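Local coordinates for protein hydrolase, putative (Plasmodium vivax, PDB 2B30) that is a putative Cof-like hydrolase of the HAD superfamily, its function not established, that binds calcium here and may be a metal-dependent phosphatase like its relatives, at residues D33-L38 with I66-S71; L244-A249 with F263-A268. One frame throughout, in Å; residues are numbered along the deposited sequence.

Contact 1: residues D33-L38 with I66-S71. With CA (calcium ion), chain E.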
loop_
_atom_site.group_PDB
_atom_site.type_symbol
_atom_site.label_atom_id
_atom_site.label_comp_id
_atom_site.label_asym_id
_atom_site.label_seq_id
_atom_site.Cartn_x
_atom_site.Cartn_y
_atom_site.Cartn_z
ATOM N N ASP A 33 -5.185 4.205 16.110
ATOM C CA ASP A 33 -6.375 4.735 15.433
ATOM C C ASP A 33 -7.214 5.537 16.426
ATOM O O ASP A 33 -7.171 5.272 17.625
ATOM C CB ASP A 33 -7.200 3.597 14.836
ATOM C CG ASP A 33 -8.469 4.077 14.163
ATOM O OD1 ASP A 33 -8.443 5.076 13.403
ATOM O OD2 ASP A 33 -9.513 3.444 14.394
ATOM N N PHE A 34 -7.949 6.529 15.935
ATOM C CA PHE A 34 -8.771 7.356 16.812
ATOM C C PHE A 34 -10.177 6.758 17.023
ATOM O O PHE A 34 -10.393 6.063 18.015
ATOM C CB PHE A 34 -8.817 8.818 16.339
ATOM C CG PHE A 34 -9.154 9.796 17.440
ATOM C CD1 PHE A 34 -8.247 10.038 18.471
ATOM C CD2 PHE A 34 -10.374 10.473 17.449
ATOM C CE1 PHE A 34 -8.549 10.933 19.499
ATOM C CE2 PHE A 34 -10.687 11.379 18.466
ATOM C CZ PHE A 34 -9.775 11.609 19.495
ATOM N N ASP A 35 -11.116 6.989 16.108
ATOM C CA ASP A 35 -12.496 6.549 16.335
ATOM C C ASP A 35 -12.586 5.054 16.232
ATOM O O ASP A 35 -11.986 4.448 15.337
ATOM C CB ASP A 35 -13.463 7.146 15.321
ATOM C CG ASP A 35 -13.510 8.633 15.390
ATOM O OD1 ASP A 35 -12.500 9.261 14.997
ATOM O OD2 ASP A 35 -14.542 9.168 15.843
ATOM N N GLY A 36 -13.351 4.460 17.140
ATOM C CA GLY A 36 -13.508 3.014 17.183
ATOM C C GLY A 36 -12.376 2.316 17.910
ATOM O O GLY A 36 -12.486 1.133 18.221
ATOM N N THR A 37 -11.296 3.042 18.187
ATOM C CA THR A 37 -10.136 2.481 18.868
ATOM C C THR A 37 -9.889 3.279 20.144
ATOM O O THR A 37 -10.154 2.792 21.232
ATOM C CB THR A 37 -8.882 2.471 17.941
ATOM O OG1 THR A 37 -9.160 1.712 16.753
ATOM C CG2 THR A 37 -7.686 1.869 18.649
ATOM N N LEU A 38 -9.416 4.513 20.003
ATOM C CA LEU A 38 -9.111 5.378 21.142
ATOM C C LEU A 38 -10.342 6.207 21.576
ATOM O O LEU A 38 -10.607 6.355 22.764
ATOM C CB LEU A 38 -7.954 6.307 20.765
ATOM C CG LEU A 38 -7.217 7.071 21.865
ATOM C CD1 LEU A 38 -6.412 6.122 22.735
ATOM C CD2 LEU A 38 -6.294 8.124 21.254
ATOM N N ILE A 66 -1.060 9.333 16.243
ATOM C CA ILE A 66 -2.409 8.945 15.964
ATOM C C ILE A 66 -2.609 8.965 14.458
ATOM O O ILE A 66 -2.253 9.926 13.783
ATOM C CB ILE A 66 -3.387 9.830 16.713
ATOM C CG1 ILE A 66 -3.320 9.451 18.200
ATOM C CG2 ILE A 66 -4.789 9.625 16.165
ATOM C CD1 ILE A 66 -4.008 10.398 19.117
ATOM N N CYS A 67 -3.156 7.878 13.934
ATOM C CA CYS A 67 -3.367 7.719 12.511
ATOM C C CYS A 67 -4.870 7.653 12.264
ATOM O O CYS A 67 -5.539 6.714 12.715
ATOM C CB CYS A 67 -2.661 6.449 12.045
ATOM S SG CYS A 67 -0.897 6.407 12.565
ATOM N N THR A 68 -5.410 8.659 11.577
ATOM C CA THR A 68 -6.860 8.783 11.462
ATOM C C THR A 68 -7.310 9.508 10.213
ATOM O O THR A 68 -6.521 10.190 9.561
ATOM C CB THR A 68 -7.437 9.537 12.671
ATOM O OG1 THR A 68 -8.877 9.498 12.640
ATOM C CG2 THR A 68 -6.938 10.993 12.683
ATOM N N GLY A 69 -8.602 9.360 9.916
ATOM C CA GLY A 69 -9.270 10.124 8.870
ATOM C C GLY A 69 -9.545 11.565 9.260
ATOM O O GLY A 69 -9.805 12.395 8.405
ATOM N N ARG A 70 -9.495 11.870 10.550
ATOM C CA ARG A 70 -9.748 13.220 11.024
ATOM C C ARG A 70 -8.551 14.131 10.814
ATOM O O ARG A 70 -7.460 13.681 10.466
ATOM C CB ARG A 70 -10.157 13.192 12.496
ATOM C CG ARG A 70 -11.553 12.637 12.677
ATOM C CD ARG A 70 -11.827 12.074 14.058
ATOM N NE ARG A 70 -12.231 13.123 14.987
ATOM C CZ ARG A 70 -13.085 12.975 16.003
ATOM N NH1 ARG A 70 -13.665 11.818 16.277
ATOM N NH2 ARG A 70 -13.360 14.019 16.761
ATOM N N SER A 71 -8.777 15.425 11.008
ATOM C CA SER A 71 -7.724 16.423 10.937
ATOM C C SER A 71 -7.071 16.488 12.304
ATOM O O SER A 71 -7.610 15.923 13.255
ATOM C CB SER A 71 -8.326 17.778 10.579
ATOM O OG SER A 71 -9.162 18.252 11.629
HETATM CA CA CA E . -11.164 4.296 13.174
#
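Arg70 and Asp35 form a salt bridge in which a single nitrogen meets both carboxylate oxygens. NH1 of Arg70 donates to the syn lone pair of Asp35 OD1 at 3.1 Å, nearly straight (160°) and close to the guanidinium plane. The approach of Arg70 NH1 to Asp35 OD2, at 2.8 Å, is bent and weak as a hydrogen bond. The other guanidinium nitrogens face elsewhere: NE makes a salt bridge to Glu162 and NH2 bonds the carbonyl of Tyr160. With its carboxylate turned to Arg70, Asp35 meets calcium through its backbone O, 2.3 Å away. Asp33 binds calcium with its carboxylate, OD2 at 2.2 Å from the ion and OD1 farther off; OD2 also accepts, through its anti lone pair, a hydrogen bond from Thr37 OG1. The run Asp33-Phe34-Asp35-Gly36-Thr37 matches the DxDGT signature, the first motif of HAD hydrolases, at the end of strand 29-33, while the segment around Thr68, at the C-terminal end of the adjacent parallel strand 63-67, corresponds to the second. Phe34 packs beside the salt bridge. With CG anti to the backbone N (chi1 -157°), its ring is directed toward 66-71, and CE2 lies 3.7 Å from Arg70 NH1, the ring edge against a guanidinium face with the planes 79° apart. Further in, Phe34 CB meets Ile66 CG2, and Ile66 CD1 touches Leu38 CD2 at 3.9 Å, where Phe79 of helix 72-79 also packs on Ile66.

Contact 2: residues L244-A249 with F263-A268. With CA (calcium ion), chain E.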
loop_
_atom_site.group_PDB
_atom_site.type_symbol
_atom_site.label_atom_id
_atom_site.label_comp_id
_atom_site.label_asym_id
_atom_site.label_seq_id
_atom_site.Cartn_x
_atom_site.Cartn_y
_atom_site.Cartn_z
ATOM N N LEU A 244 4.206 -0.717 16.471
ATOM C CA LEU A 244 2.974 -1.342 16.945
ATOM C C LEU A 244 1.769 -0.494 16.576
ATOM O O LEU A 244 1.730 0.703 16.862
ATOM C CB LEU A 244 2.980 -1.566 18.457
ATOM C CG LEU A 244 1.624 -2.044 19.033
ATOM C CD1 LEU A 244 1.804 -3.261 19.895
ATOM C CD2 LEU A 244 0.895 -0.950 19.791
ATOM N N VAL A 245 0.765 -1.146 15.999
ATOM C CA VAL A 245 -0.385 -0.461 15.422
ATOM C C VAL A 245 -1.695 -1.127 15.866
ATOM O O VAL A 245 -1.740 -2.344 16.077
ATOM C CB VAL A 245 -0.272 -0.418 13.871
ATOM C CG1 VAL A 245 -0.334 -1.799 13.276
ATOM C CG2 VAL A 245 -1.351 0.454 13.267
ATOM N N VAL A 246 -2.746 -0.321 16.013
ATOM C CA VAL A 246 -4.043 -0.813 16.456
ATOM C C VAL A 246 -5.184 -0.050 15.752
ATOM O O VAL A 246 -5.108 1.164 15.576
ATOM C CB VAL A 246 -4.150 -0.795 18.036
ATOM C CG1 VAL A 246 -4.035 0.601 18.593
ATOM C CG2 VAL A 246 -5.439 -1.455 18.511
ATOM N N GLY A 247 -6.227 -0.769 15.335
ATOM C CA GLY A 247 -7.302 -0.169 14.540
ATOM C C GLY A 247 -8.575 -0.997 14.467
ATOM O O GLY A 247 -8.718 -1.986 15.187
ATOM N N ASP A 248 -9.503 -0.601 13.597
ATOM C CA ASP A 248 -10.845 -1.170 13.641
ATOM C C ASP A 248 -11.617 -1.259 12.329
ATOM O O ASP A 248 -12.517 -2.094 12.218
ATOM C CB ASP A 248 -11.697 -0.378 14.639
ATOM C CG ASP A 248 -12.081 0.983 14.117
ATOM O OD1 ASP A 248 -11.176 1.790 13.843
ATOM O OD2 ASP A 248 -13.289 1.250 13.968
ATOM N N ALA A 249 -11.282 -0.423 11.349
ATOM C CA ALA A 249 -12.152 -0.210 10.197
ATOM C C ALA A 249 -11.431 -0.376 8.846
ATOM O O ALA A 249 -10.255 -0.756 8.784
ATOM C CB ALA A 249 -12.775 1.174 10.306
ATOM N N PHE A 263 -2.835 -4.913 15.799
ATOM C CA PHE A 263 -3.895 -5.375 16.670
ATOM C C PHE A 263 -5.223 -4.751 16.296
ATOM O O PHE A 263 -5.304 -3.539 16.096
ATOM C CB PHE A 263 -3.528 -5.046 18.114
ATOM C CG PHE A 263 -2.356 -5.830 18.617
ATOM C CD1 PHE A 263 -2.537 -7.071 19.208
ATOM C CD2 PHE A 263 -1.069 -5.347 18.472
ATOM C CE1 PHE A 263 -1.448 -7.808 19.659
ATOM C CE2 PHE A 263 0.017 -6.078 18.918
ATOM C CZ PHE A 263 -0.175 -7.313 19.510
ATOM N N ALA A 264 -6.258 -5.584 16.190
ATOM C CA ALA A 264 -7.620 -5.090 15.961
ATOM C C ALA A 264 -8.429 -5.171 17.245
ATOM O O ALA A 264 -8.421 -6.186 17.927
ATOM C CB ALA A 264 -8.296 -5.867 14.866
ATOM N N VAL A 265 -9.120 -4.088 17.580
ATOM C CA VAL A 265 -9.990 -4.080 18.757
ATOM C C VAL A 265 -11.104 -5.116 18.611
ATOM O O VAL A 265 -11.475 -5.493 17.498
ATOM C CB VAL A 265 -10.623 -2.685 19.020
ATOM C CG1 VAL A 265 -9.653 -1.772 19.738
ATOM C CG2 VAL A 265 -11.109 -2.036 17.721
ATOM N N ALA A 266 -11.625 -5.568 19.749
ATOM C CA ALA A 266 -12.755 -6.507 19.794
ATOM C C ALA A 266 -13.926 -6.046 18.932
ATOM O O ALA A 266 -14.603 -6.869 18.298
ATOM C CB ALA A 266 -13.218 -6.680 21.218
ATOM N N ASN A 267 -14.162 -4.734 18.908
ATOM C CA ASN A 267 -15.235 -4.160 18.086
ATOM C C ASN A 267 -14.860 -3.893 16.621
ATOM O O ASN A 267 -15.618 -3.264 15.892
ATOM C CB ASN A 267 -15.773 -2.875 18.722
ATOM C CG ASN A 267 -14.682 -1.886 19.074
ATOM O OD1 ASN A 267 -13.937 -2.081 20.034
ATOM N ND2 ASN A 267 -14.603 -0.802 18.324
ATOM N N ALA A 268 -13.708 -4.382 16.177
ATOM C CA ALA A 268 -13.256 -4.103 14.825
ATOM C C ALA A 268 -14.153 -4.773 13.808
ATOM O O ALA A 268 -14.868 -5.718 14.119
ATOM C CB ALA A 268 -11.829 -4.557 14.633
HETATM CA CA CA E . -11.164 4.296 13.174
#
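Leu244 and Phe263 set their side chains at about a right angle, the leucine CD1 reaching the ring at CE2, 3.5 Å away. The ring comes there because Phe263 CG is anti to its own carbonyl carbon (chi1 -68°), which swings the aromatic group back along the strand toward Leu244. Val246 lies on the same face of the sheet as Phe263: its CG2 rests 4.1 Å from Phe263 CB and, less closely, beside Val265 CG1. Gly247 and Ala264 form the next bridge of the parallel pair, with the methyl of Ala264 on the other face. Beneath these side chains runs a parallel ladder: Phe263 N bonds Val245 O, Gly247 N returns to Phe263 O at 3.0 Å, and Val265 N reaches Gly247 O at 3.2 Å. Past the strand ends, Asp248 divides its side chain between two tasks. The CB methylene packs on Val265 CG2 at 3.5 Å, and with CG between backbone N and carbonyl carbon (chi1 73°) the carboxylate turns to calcium, binding through OD1 at 2.6 Å. On the opposing segment a type I turn from Val265 to Ala268 carries the Ala268 methyl against Asp248 O. Asp248 begins the DxxxD part of HAD motif IV, and Asp252 OD2 accepts hydrogen bonds from the backbone N of both Asp248 and Ala249. The pair belongs to a beta-alpha-beta unit through helix 253-257; strand 29-33 flanks 243-247 on its other edge, and Leu292 of helix 288-297 packs against both Val246 and Phe263.

Both contacts are buried and belong to the same sheet of the HAD core, strand 29-33 lying between 63-67 and 243-247, yet the centre of contact 1 lies about 4 Å from the centre of the chain, that of contact 2 about 12 Å. They meet at one calcium ion, to which contact 1 gives Asp33 and Asp35 and contact 2 gives Asp248. A probable hydrogen bond from Asn267 ND2 to Gly36 O joins their loops as well. The chemistry differs: 33-38 with 66-71 is held across its segments mainly by a salt bridge and by side-chain packing around Phe34, whereas 244-249 with 263-268 relies on regular backbone pairing and aliphatic packing.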